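Local coordinates for protein putative creatinine amidohydrolase (Bacteroides fragilis, PDB 3LUB) that probably hydrolyses carbon-nitrogen bonds in linear amides, as a zinc-binding member of the creatininase superfamily that assembles from six chains, at residues I88-R91 against Y92-Q96; E100-V103 against S104-V108. All blocks are in the same frame, centred on the assembly; numbering follows the deposited sequence.

Interaction 1: I88-R91 against Y92-Q96; sequences IHTR and YATQQ
Where the extended chain of T90 and R91 turns into the helix that starts at Y92, the carbonyl of R91 faces the first turn: Q95 N bonds to R91 O at 3.1 Å, nearly straight at 165°, while T94 N reaches the same oxygen in a weak, bent bond. R91, as N-cap, supplies the first helical acceptor; the N-H of Y92 is taken by D131 of the third subunit. Beside the cap, T90 lays CG2 against CG2 of T94 at 3.6 Å, the two side chains crossing at about a right angle, and the same methyl meets CG of Q95 at 3.8 Å. With CG2 anti to the backbone N of T90, OG1 stands beside that nitrogen and bonds to the carbonyl of G75; threonine suits a place that needs both methyl and hydroxyl. T94 OG1 lies obliquely by the R91 guanidinium, 3.7 Å from NE. R91 NH2 forms a salt bridge to E100 of the second subunit. Q95 sends NE2 to the carbonyl of F74 and to N123. The T90, T94 and Q95 carbons thus pack apolarly, R91 NE and T94 OG1 both find D101 of the second subunit, and Y92 stacks on Y92 of the third: the helix starts where three subunits meet.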
loop_
_atom_site.group_PDB
_atom_site.type_symbol
_atom_site.label_atom_id
_atom_site.label_comp_id
_atom_site.label_asym_id
_atom_site.label_seq_id
_atom_site.Cartn_x
_atom_site.Cartn_y
_atom_site.Cartn_z
ATOM N N ILE F 88 -0.135 -2.089 22.495
ATOM C CA ILE F 88 -0.304 -2.298 21.068
ATOM C C ILE F 88 0.273 -1.123 20.270
ATOM O O ILE F 88 -0.331 -0.035 20.250
ATOM C CB ILE F 88 -1.816 -2.493 20.642
ATOM C CG1 ILE F 88 -2.470 -3.673 21.396
ATOM C CG2 ILE F 88 -1.904 -2.703 19.153
ATOM C CD1 ILE F 88 -1.646 -5.060 21.376
ATOM N N HIS F 89 1.411 -1.336 19.591
ATOM C CA HIS F 89 1.973 -0.283 18.739
ATOM C C HIS F 89 1.192 -0.272 17.424
ATOM O O HIS F 89 1.015 -1.301 16.767
ATOM C CB HIS F 89 3.497 -0.433 18.510
ATOM C CG HIS F 89 4.033 0.509 17.482
ATOM N ND1 HIS F 89 4.083 1.876 17.676
ATOM C CD2 HIS F 89 4.490 0.290 16.226
ATOM C CE1 HIS F 89 4.545 2.456 16.584
ATOM N NE2 HIS F 89 4.770 1.518 15.680
ATOM N N THR F 90 0.758 0.904 17.021
ATOM C CA THR F 90 0.119 1.077 15.747
ATOM C C THR F 90 1.035 1.851 14.810
ATOM O O THR F 90 1.510 2.928 15.168
ATOM C CB THR F 90 -1.195 1.858 15.938
ATOM O OG1 THR F 90 -1.839 1.371 17.126
ATOM C CG2 THR F 90 -2.074 1.678 14.768
ATOM N N ARG F 91 1.252 1.326 13.606
ATOM C CA ARG F 91 2.001 2.055 12.571
ATOM C C ARG F 91 1.235 3.287 12.113
ATOM O O ARG F 91 -0.001 3.298 12.085
ATOM C CB ARG F 91 2.310 1.190 11.353
ATOM C CG ARG F 91 3.325 0.082 11.549
ATOM C CD ARG F 91 3.274 -0.929 10.407
ATOM N NE ARG F 91 1.985 -1.621 10.367
ATOM C CZ ARG F 91 1.635 -2.560 9.494
ATOM N NH1 ARG F 91 2.466 -2.931 8.552
ATOM N NH2 ARG F 91 0.440 -3.134 9.564
ATOM N N TYR F 92 1.980 4.326 11.735
ATOM C CA TYR F 92 1.389 5.568 11.232
ATOM C C TYR F 92 0.425 5.292 10.075
ATOM O O TYR F 92 -0.591 5.936 9.965
ATOM C CB TYR F 92 2.509 6.527 10.773
ATOM C CG TYR F 92 2.058 7.963 10.463
ATOM C CD1 TYR F 92 1.396 8.298 9.252
ATOM C CD2 TYR F 92 2.282 8.980 11.374
ATOM C CE1 TYR F 92 0.973 9.615 8.985
ATOM C CE2 TYR F 92 1.881 10.300 11.097
ATOM C CZ TYR F 92 1.239 10.595 9.905
ATOM O OH TYR F 92 0.849 11.888 9.694
ATOM N N ALA F 93 0.774 4.371 9.172
ATOM C CA ALA F 93 -0.064 4.056 8.004
ATOM C C ALA F 93 -1.393 3.455 8.422
ATOM O O ALA F 93 -2.431 3.672 7.786
ATOM C CB ALA F 93 0.683 3.111 7.022
ATOM N N THR F 94 -1.373 2.697 9.498
ATOM C CA THR F 94 -2.561 2.055 10.018
ATOM C C THR F 94 -3.471 3.131 10.572
ATOM O O THR F 94 -4.666 3.098 10.331
ATOM C CB THR F 94 -2.214 1.046 11.138
ATOM O OG1 THR F 94 -1.345 0.041 10.625
ATOM C CG2 THR F 94 -3.494 0.397 11.726
ATOM N N GLN F 95 -2.893 4.064 11.340
ATOM C CA GLN F 95 -3.640 5.210 11.890
ATOM C C GLN F 95 -4.232 6.029 10.769
ATOM O O GLN F 95 -5.365 6.442 10.822
ATOM C CB GLN F 95 -2.761 6.094 12.771
ATOM C CG GLN F 95 -2.294 5.429 14.059
ATOM C CD GLN F 95 -1.476 6.351 14.943
ATOM O OE1 GLN F 95 -0.540 7.005 14.493
ATOM N NE2 GLN F 95 -1.805 6.377 16.209
ATOM N N GLN F 96 -3.446 6.257 9.735
ATOM C CA GLN F 96 -3.914 7.085 8.633
ATOM C C GLN F 96 -5.075 6.398 7.929
ATOM O O GLN F 96 -6.025 7.035 7.532
ATOM C CB GLN F 96 -2.763 7.385 7.685
ATOM C CG GLN F 96 -3.152 8.215 6.489
ATOM C CD GLN F 96 -1.966 8.553 5.595
ATOM O OE1 GLN F 96 -0.999 9.183 6.031
ATOM N NE2 GLN F 96 -2.057 8.165 4.321
#

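Interaction 2: E100-V103 against S104-V108; sequences EDIV and SSLHV
I102 and L106, one helical turn apart, lie side by side and point the same way, with CG2 of I102 against CD1 of L106 at 3.8 Å. CG2 of I102 is anti to its backbone N, which sets this branch beside the carbonyl carbon and therefore forward, where the next turn's leucine can meet it. L106 CG also rests 3.2 Å from the carbonyl oxygen of I102, so the leucine packs on backbone as well as on side chain. This is the tight face: the pair lies on L26 and I24 of strand 23-28, and branched apolar side chains fill such a seam well. The arrangement is that of an alpha helix laid on a parallel beta sheet, and the regular i to i+4 bonds carry it through this contact; the straightest, L106 N to I102 O, measures 2.9 Å at 175°. V103 and H107 turn toward Y136, whose ring meets the imidazole at planes about 50° apart, and H107 NE2 bonds to D138. The D101 and S105 side is a polar, water-bridged subunit interface. There a water donates to D101 O at 2.7 Å and accepts from S105 OG at 2.7 Å, bridging successive turns; serine suits this spot because its hydroxyl can donate to the water and at the same time accept from the backbone N-H of H89 of the second subunit. The carboxylates of E100 and D101 face R91 of that subunit. The loose side is that of the exposed V108 and the partly exposed S104, both beside R82 of the second subunit; CB of S104 lies 3.3 Å from E100 O.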
loop_
_atom_site.group_PDB
_atom_site.type_symbol
_atom_site.label_atom_id
_atom_site.label_comp_id
_atom_site.label_asym_id
_atom_site.label_seq_id
_atom_site.Cartn_x
_atom_site.Cartn_y
_atom_site.Cartn_z
ATOM N N GLU F 100 -8.702 8.117 7.498
ATOM C CA GLU F 100 -9.301 8.106 6.158
ATOM C C GLU F 100 -10.689 7.521 6.169
ATOM O O GLU F 100 -11.608 8.092 5.586
ATOM C CB GLU F 100 -8.411 7.336 5.160
ATOM C CG GLU F 100 -7.131 8.135 4.828
ATOM C CD GLU F 100 -6.134 7.411 3.937
ATOM O OE1 GLU F 100 -6.266 6.194 3.771
ATOM O OE2 GLU F 100 -5.210 8.100 3.417
ATOM N N ASP F 101 -10.860 6.376 6.836
ATOM C CA ASP F 101 -12.166 5.706 6.829
ATOM C C ASP F 101 -13.204 6.496 7.633
ATOM O O ASP F 101 -14.343 6.582 7.220
ATOM C CB ASP F 101 -12.074 4.240 7.294
ATOM C CG ASP F 101 -11.383 3.336 6.269
ATOM O OD1 ASP F 101 -11.140 3.759 5.131
ATOM O OD2 ASP F 101 -11.069 2.194 6.609
ATOM N N ILE F 102 -12.799 7.106 8.737
ATOM C CA ILE F 102 -13.687 7.912 9.565
ATOM C C ILE F 102 -14.147 9.156 8.809
ATOM O O ILE F 102 -15.341 9.457 8.776
ATOM C CB ILE F 102 -13.001 8.324 10.927
ATOM C CG1 ILE F 102 -12.736 7.063 11.758
ATOM C CG2 ILE F 102 -13.861 9.398 11.694
ATOM C CD1 ILE F 102 -11.908 7.271 13.015
ATOM N N VAL F 103 -13.208 9.853 8.184
ATOM C CA VAL F 103 -13.493 11.084 7.442
ATOM C C VAL F 103 -14.354 10.831 6.190
ATOM O O VAL F 103 -15.302 11.562 5.925
ATOM C CB VAL F 103 -12.185 11.803 7.041
ATOM C CG1 VAL F 103 -12.465 12.927 6.029
ATOM C CG2 VAL F 103 -11.472 12.330 8.284
ATOM N N SER F 104 -14.028 9.787 5.438
ATOM C CA SER F 104 -14.837 9.371 4.322
ATOM C C SER F 104 -16.301 9.204 4.713
ATOM O O SER F 104 -17.199 9.714 4.014
ATOM C CB SER F 104 -14.299 8.052 3.736
ATOM O OG SER F 104 -15.090 7.631 2.641
ATOM N N SER F 105 -16.534 8.444 5.780
ATOM C CA SER F 105 -17.893 8.212 6.302
ATOM C C SER F 105 -18.571 9.487 6.768
ATOM O O SER F 105 -19.649 9.827 6.291
ATOM C CB SER F 105 -17.858 7.192 7.434
ATOM O OG SER F 105 -17.634 5.899 6.908
ATOM N N LEU F 106 -17.914 10.228 7.651
ATOM C CA LEU F 106 -18.470 11.509 8.123
ATOM C C LEU F 106 -18.766 12.495 6.967
ATOM O O LEU F 106 -19.735 13.231 6.989
ATOM C CB LEU F 106 -17.540 12.173 9.132
ATOM C CG LEU F 106 -17.211 11.463 10.449
ATOM C CD1 LEU F 106 -16.206 12.291 11.194
ATOM C CD2 LEU F 106 -18.418 11.222 11.314
ATOM N N HIS F 107 -17.914 12.510 5.953
ATOM C CA HIS F 107 -18.145 13.379 4.807
ATOM C C HIS F 107 -19.398 12.977 4.024
ATOM O O HIS F 107 -20.174 13.834 3.620
ATOM C CB HIS F 107 -16.913 13.389 3.883
ATOM C CG HIS F 107 -16.949 14.483 2.860
ATOM N ND1 HIS F 107 -17.640 14.359 1.677
ATOM C CD2 HIS F 107 -16.417 15.727 2.862
ATOM C CE1 HIS F 107 -17.522 15.475 0.987
ATOM N NE2 HIS F 107 -16.791 16.322 1.687
ATOM N N VAL F 108 -19.584 11.684 3.774
ATOM C CA VAL F 108 -20.786 11.193 3.109
ATOM C C VAL F 108 -22.032 11.606 3.902
ATOM O O VAL F 108 -23.097 11.891 3.326
ATOM C CB VAL F 108 -20.743 9.655 2.968
ATOM C CG1 VAL F 108 -22.138 9.051 2.772
ATOM C CG2 VAL F 108 -19.822 9.265 1.839
HETATM O O HOH W 1 -15.513 4.971 5.448
#

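Overall arrangement
Interactions 1 and 2 follow one another along helix 92-108, the first at its N-terminal cap and the second on its last turns, with centres about 18 Å apart. Within the chain, a hydrogen bond from Q96 NE2 to E100 OE2, one turn along the helix, links the two contacts. The subunit interface brings their residue sets together: R91, T94 and H89 of interaction 1 meet residues E100, D101 and S105 of the second subunit, and the same pairings recur with the roles of the chains exchanged. They differ in their distance from the metals. The side chain of Q95 is about 10 Å from a bound zinc ion and about 6 Å from that of zinc ligand H120, whereas interaction 2 lies away from the metal sites.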